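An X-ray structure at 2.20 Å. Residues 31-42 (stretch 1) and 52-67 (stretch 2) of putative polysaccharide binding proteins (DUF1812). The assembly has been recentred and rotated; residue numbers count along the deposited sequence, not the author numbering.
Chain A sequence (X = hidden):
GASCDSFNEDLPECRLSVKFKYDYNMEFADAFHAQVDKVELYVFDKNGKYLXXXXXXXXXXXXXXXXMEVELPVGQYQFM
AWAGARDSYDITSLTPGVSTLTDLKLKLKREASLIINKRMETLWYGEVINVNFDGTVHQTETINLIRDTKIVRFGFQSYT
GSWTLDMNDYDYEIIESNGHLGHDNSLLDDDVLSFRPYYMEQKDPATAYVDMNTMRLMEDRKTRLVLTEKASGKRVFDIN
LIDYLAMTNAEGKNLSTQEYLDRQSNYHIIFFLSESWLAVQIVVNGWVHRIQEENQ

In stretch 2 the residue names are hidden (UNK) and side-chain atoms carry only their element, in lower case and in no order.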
# COMPACT_ATOMS: atom_id res chain seq x y z
N ALA A 31 -10.49 -10.13 5.63
CA ALA A 31 -11.24 -8.88 5.90
C ALA A 31 -11.89 -8.30 4.64
O ALA A 31 -12.31 -7.13 4.62
CB ALA A 31 -10.34 -7.82 6.59
N PHE A 32 -12.01 -9.11 3.59
CA PHE A 32 -12.58 -8.63 2.34
C PHE A 32 -13.89 -7.87 2.54
O PHE A 32 -13.98 -6.67 2.25
CB PHE A 32 -12.82 -9.77 1.36
CG PHE A 32 -13.45 -9.32 0.06
CD1 PHE A 32 -12.68 -8.69 -0.91
CD2 PHE A 32 -14.81 -9.45 -0.15
CE1 PHE A 32 -13.25 -8.23 -2.08
CE2 PHE A 32 -15.40 -8.98 -1.32
CZ PHE A 32 -14.62 -8.38 -2.29
N HIS A 33 -14.90 -8.58 3.01
CA HIS A 33 -16.26 -8.02 3.11
C HIS A 33 -16.27 -6.75 3.97
O HIS A 33 -17.07 -5.86 3.71
CB HIS A 33 -17.23 -9.03 3.71
CG HIS A 33 -16.86 -9.41 5.10
ND1 HIS A 33 -15.80 -10.26 5.37
CD2 HIS A 33 -17.33 -9.00 6.30
CE1 HIS A 33 -15.64 -10.36 6.68
NE2 HIS A 33 -16.56 -9.60 7.27
N ALA A 34 -15.38 -6.66 4.96
CA ALA A 34 -15.29 -5.47 5.83
C ALA A 34 -14.64 -4.23 5.19
O ALA A 34 -15.01 -3.11 5.53
CB ALA A 34 -14.55 -5.82 7.14
N GLN A 35 -13.69 -4.42 4.28
CA GLN A 35 -12.83 -3.34 3.79
C GLN A 35 -12.84 -3.05 2.28
O GLN A 35 -12.52 -1.94 1.88
CB GLN A 35 -11.38 -3.63 4.19
CG GLN A 35 -11.20 -3.71 5.69
CD GLN A 35 -9.76 -3.82 6.10
OE1 GLN A 35 -8.87 -3.33 5.43
NE2 GLN A 35 -9.52 -4.48 7.24
N VAL A 36 -13.15 -4.02 1.44
CA VAL A 36 -12.97 -3.84 0.02
C VAL A 36 -14.32 -3.57 -0.59
O VAL A 36 -15.20 -4.42 -0.55
CB VAL A 36 -12.34 -5.08 -0.63
CG1 VAL A 36 -12.12 -4.84 -2.13
CG2 VAL A 36 -11.02 -5.41 0.04
N ASP A 37 -14.50 -2.38 -1.16
CA ASP A 37 -15.77 -2.04 -1.80
C ASP A 37 -15.72 -1.95 -3.33
O ASP A 37 -16.68 -1.51 -3.93
CB ASP A 37 -16.37 -0.77 -1.20
CG ASP A 37 -15.70 0.53 -1.67
OD1 ASP A 37 -14.80 0.58 -2.57
OD2 ASP A 37 -16.13 1.56 -1.12
N LYS A 38 -14.63 -2.38 -3.96
CA LYS A 38 -14.63 -2.48 -5.43
C LYS A 38 -13.57 -3.46 -5.86
O LYS A 38 -12.43 -3.42 -5.37
CB LYS A 38 -14.39 -1.10 -6.07
CG LYS A 38 -14.20 -1.12 -7.62
CD LYS A 38 -13.89 0.27 -8.19
CE LYS A 38 -13.68 0.22 -9.68
NZ LYS A 38 -13.25 1.52 -10.25
N VAL A 39 -13.94 -4.35 -6.77
CA VAL A 39 -12.98 -5.28 -7.36
C VAL A 39 -13.10 -5.11 -8.86
O VAL A 39 -14.20 -4.85 -9.38
CB VAL A 39 -13.25 -6.71 -6.90
CG1 VAL A 39 -12.94 -6.86 -5.42
CG2 VAL A 39 -14.75 -7.13 -7.16
N GLU A 40 -11.97 -5.21 -9.57
CA GLU A 40 -12.00 -5.22 -11.00
C GLU A 40 -11.11 -6.35 -11.48
O GLU A 40 -9.88 -6.32 -11.31
CB GLU A 40 -11.59 -3.87 -11.55
CG GLU A 40 -11.67 -3.74 -13.10
CD GLU A 40 -11.49 -2.28 -13.57
OE1 GLU A 40 -10.35 -1.72 -13.52
OE2 GLU A 40 -12.50 -1.68 -13.96
N LEU A 41 -11.76 -7.36 -12.05
CA LEU A 41 -11.09 -8.59 -12.50
C LEU A 41 -10.65 -8.41 -13.96
O LEU A 41 -11.43 -7.99 -14.79
CB LEU A 41 -12.05 -9.79 -12.42
CG LEU A 41 -11.45 -11.20 -12.63
CD1 LEU A 41 -10.69 -11.65 -11.41
CD2 LEU A 41 -12.53 -12.22 -13.01
N TYR A 42 -9.40 -8.74 -14.23
CA TYR A 42 -8.86 -8.71 -15.59
C TYR A 42 -8.71 -10.17 -16.06
O TYR A 42 -8.15 -11.00 -15.33
CB TYR A 42 -7.52 -7.94 -15.57
CG TYR A 42 -7.72 -6.45 -15.41
CD1 TYR A 42 -8.05 -5.90 -14.19
CD2 TYR A 42 -7.64 -5.59 -16.52
CE1 TYR A 42 -8.30 -4.52 -14.05
CE2 TYR A 42 -7.86 -4.22 -16.38
CZ TYR A 42 -8.19 -3.69 -15.15
OH TYR A 42 -8.41 -2.34 -15.03
N UNK A 52 -11.15 -9.27 -21.35
CA UNK A 52 -12.03 -8.25 -20.79
C UNK A 52 -11.72 -7.99 -19.35
O UNK A 52 -10.97 -8.75 -18.71
c UNK A 52 -13.90 -11.14 -20.88
c UNK A 52 -14.24 -9.92 -18.86
c UNK A 52 -13.51 -8.65 -20.91
c UNK A 52 -14.61 -11.10 -18.22
c UNK A 52 -14.61 -12.30 -18.91
c UNK A 52 -13.86 -9.93 -20.20
c UNK A 52 -14.27 -12.31 -20.24
N UNK A 53 -12.32 -6.94 -18.82
CA UNK A 53 -12.30 -6.73 -17.37
C UNK A 53 -13.72 -6.69 -16.89
O UNK A 53 -14.63 -6.53 -17.69
n UNK A 53 -12.76 -1.31 -16.72
c UNK A 53 -12.04 -4.14 -17.53
c UNK A 53 -11.07 -3.03 -17.21
c UNK A 53 -11.59 -1.63 -17.56
c UNK A 53 -11.52 -5.47 -16.97
N UNK A 54 -13.91 -6.87 -15.58
CA UNK A 54 -15.23 -6.88 -14.98
C UNK A 54 -15.13 -6.27 -13.58
O UNK A 54 -14.33 -6.73 -12.76
o UNK A 54 -17.29 -10.60 -15.41
n UNK A 54 -18.70 -10.26 -13.72
c UNK A 54 -15.78 -8.30 -14.94
c UNK A 54 -17.70 -9.89 -14.50
c UNK A 54 -17.10 -8.49 -14.23
N UNK A 55 -15.96 -5.26 -13.36
CA UNK A 55 -15.93 -4.43 -12.17
C UNK A 55 -17.23 -4.60 -11.41
O UNK A 55 -18.30 -4.62 -11.98
c UNK A 55 -15.74 -2.94 -12.53
N UNK A 56 -17.13 -4.74 -10.10
CA UNK A 56 -18.31 -4.68 -9.27
C UNK A 56 -17.88 -3.99 -8.02
O UNK A 56 -16.68 -4.04 -7.64
o UNK A 56 -20.12 -8.50 -8.92
c UNK A 56 -20.22 -6.15 -8.43
o UNK A 56 -22.08 -7.63 -8.26
c UNK A 56 -20.85 -7.53 -8.55
c UNK A 56 -18.81 -6.10 -9.01
N UNK A 57 -18.83 -3.31 -7.40
CA UNK A 57 -18.58 -2.48 -6.26
C UNK A 57 -19.89 -2.26 -5.52
O UNK A 57 -20.95 -2.50 -6.06
c UNK A 57 -18.48 1.11 -7.68
c UNK A 57 -18.03 -1.15 -6.72
c UNK A 57 -19.01 -0.30 -7.49
o UNK A 57 -17.70 1.32 -8.60
o UNK A 57 -18.83 1.99 -6.88
N UNK A 58 -19.79 -1.84 -4.26
CA UNK A 58 -20.98 -1.60 -3.44
C UNK A 58 -21.34 -2.73 -2.48
O UNK A 58 -20.48 -3.56 -2.08
N UNK A 59 -22.62 -2.76 -2.13
CA UNK A 59 -23.10 -3.54 -1.00
C UNK A 59 -22.90 -5.03 -1.23
O UNK A 59 -22.69 -5.80 -0.27
o UNK A 59 -25.29 -3.30 -2.00
c UNK A 59 -24.59 -3.24 -0.76
N UNK A 60 -22.96 -5.45 -2.49
CA UNK A 60 -22.88 -6.85 -2.80
C UNK A 60 -21.64 -7.46 -2.15
O UNK A 60 -21.71 -8.58 -1.63
c UNK A 60 -22.87 -7.08 -4.30
N UNK A 61 -20.54 -6.70 -2.15
CA UNK A 61 -19.23 -7.21 -1.72
C UNK A 61 -19.14 -7.43 -0.21
O UNK A 61 -18.21 -8.13 0.28
c UNK A 61 -18.82 -5.90 -4.52
c UNK A 61 -18.11 -6.24 -2.14
c UNK A 61 -16.53 -5.26 -3.79
c UNK A 61 -17.68 -6.25 -3.61
N UNK A 62 -20.06 -6.82 0.52
CA UNK A 62 -19.98 -6.75 1.98
C UNK A 62 -20.71 -7.89 2.65
O UNK A 62 -20.62 -8.03 3.87
o UNK A 62 -22.00 -5.44 2.14
c UNK A 62 -20.61 -5.45 2.46
N UNK A 63 -21.43 -8.70 1.88
CA UNK A 63 -22.32 -9.69 2.49
C UNK A 63 -21.59 -10.74 3.32
O UNK A 63 -22.15 -11.28 4.25
o UNK A 63 -22.28 -11.07 0.49
c UNK A 63 -24.11 -9.43 0.76
c UNK A 63 -23.15 -10.42 1.45
N UNK A 64 -20.34 -11.03 2.97
CA UNK A 64 -19.59 -12.13 3.58
C UNK A 64 -19.62 -13.33 2.65
O UNK A 64 -18.86 -14.27 2.82
N UNK A 65 -20.48 -13.27 1.64
CA UNK A 65 -20.65 -14.36 0.69
C UNK A 65 -20.51 -13.89 -0.75
O UNK A 65 -20.95 -14.58 -1.66
o UNK A 65 -21.39 -16.51 2.65
c UNK A 65 -22.13 -15.58 2.30
n UNK A 65 -23.03 -15.04 3.12
c UNK A 65 -22.02 -14.99 0.92
N UNK A 66 -19.90 -12.74 -0.97
CA UNK A 66 -19.79 -12.22 -2.33
C UNK A 66 -19.02 -13.17 -3.27
O UNK A 66 -17.92 -13.60 -2.97
o UNK A 66 -18.13 -9.09 -7.68
c UNK A 66 -18.85 -10.37 -3.76
c UNK A 66 -17.58 -10.40 -4.32
c UNK A 66 -19.68 -9.48 -5.88
c UNK A 66 -17.34 -9.95 -5.63
c UNK A 66 -19.90 -9.90 -4.55
c UNK A 66 -19.10 -10.86 -2.35
c UNK A 66 -18.39 -9.50 -6.40
N UNK A 67 -19.60 -13.47 -4.41
CA UNK A 67 -18.88 -14.17 -5.48
C UNK A 67 -19.17 -13.44 -6.78
O UNK A 67 -20.29 -12.98 -7.00
c UNK A 67 -19.32 -15.65 -5.57
c UNK A 67 -18.86 -16.61 -4.47
c UNK A 67 -17.35 -16.63 -4.37
c UNK A 67 -19.37 -18.03 -4.74
O HOH W 1 -15.74 2.97 -9.81

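Position 52 carries one carbon and then a ring of six carbons, its nearest ring carbon 5.3 Å from Leu41 O: Phe52. Position 53 has four carbons in a row ending in nitrogen. That nitrogen lies 2.8 Å from Glu40 OE2, and CB sits 4.0 Å from the Tyr42 ring centroid, 14° off the normal. This is Lys53.

At position 54, three carbons end in one oxygen and one nitrogen, an amide: Gln54. Its backbone pairs with Leu41, N to Leu41 O at 2.8 Å and O to Leu41 N at 2.7 Å. Position 55 has a single carbon, 3.8 Å from Glu40 OE2, so it is Ala55.

Position 56 shows three carbons, the third bearing two oxygens, a carboxylate. Its backbone pairs with Val39, N to Val39 O at 3.0 Å and O to Val39 N at 2.9 Å: Glu56. Position 57 has the same atoms, and its CB lies 3.7 Å from Lys38 CB: Glu57. Water 1 joins Glu57 OE1 (2.8 Å) to Lys38 NZ (2.9 Å).

Position 58 lacks side-chain atoms; its phi/psi of 99/-156 would jam a CB against the preceding carbonyl. Gly58 N donates to Asp37 O at 3.1 Å.

Position 59, one carbon and one oxygen, is Ser59; position 60, one carbon, is Ala60. Neither touches stretch 1. Position 61 has four carbons forked at the second, and one tip lies 3.5 Å from Lys38 N: Leu61. Position 62, again one carbon and one oxygen, is Ser62, whose CA is 3.5 Å from His33 O. At 63, CB carries an oxygen and a carbon, giving Thr63, clear of stretch 1.

Position 64 has no side chain, and its N is 3.8 Å from His33 CB: Gly64. Position 65, two carbons ending in oxygen and nitrogen, is Asn65, without contact. Position 66 has one carbon and then a ring of six carbons bearing an oxygen; one ring carbon lies 4.0 Å from Phe32 CE2: Tyr66. Position 67, a forked four-carbon chain out of reach, is Leu67.

The contact buries 840 Å². Antiparallel strands (167°) zip through backbone hydrogen bonds that define the register, with Lys38, Glu40 and Tyr42 facing one way and Val39 and Leu41 the other. On the first face, the Glu40-Lys53 salt bridge, the water between Lys38 and Glu57, and Lys53 CB over the Tyr42 ring add to it; beyond the strand, Leu61 and Tyr66 pack against Phe32 and Val39.

Stretch 2 (52-67) FKQAEEGSALSTGNYL
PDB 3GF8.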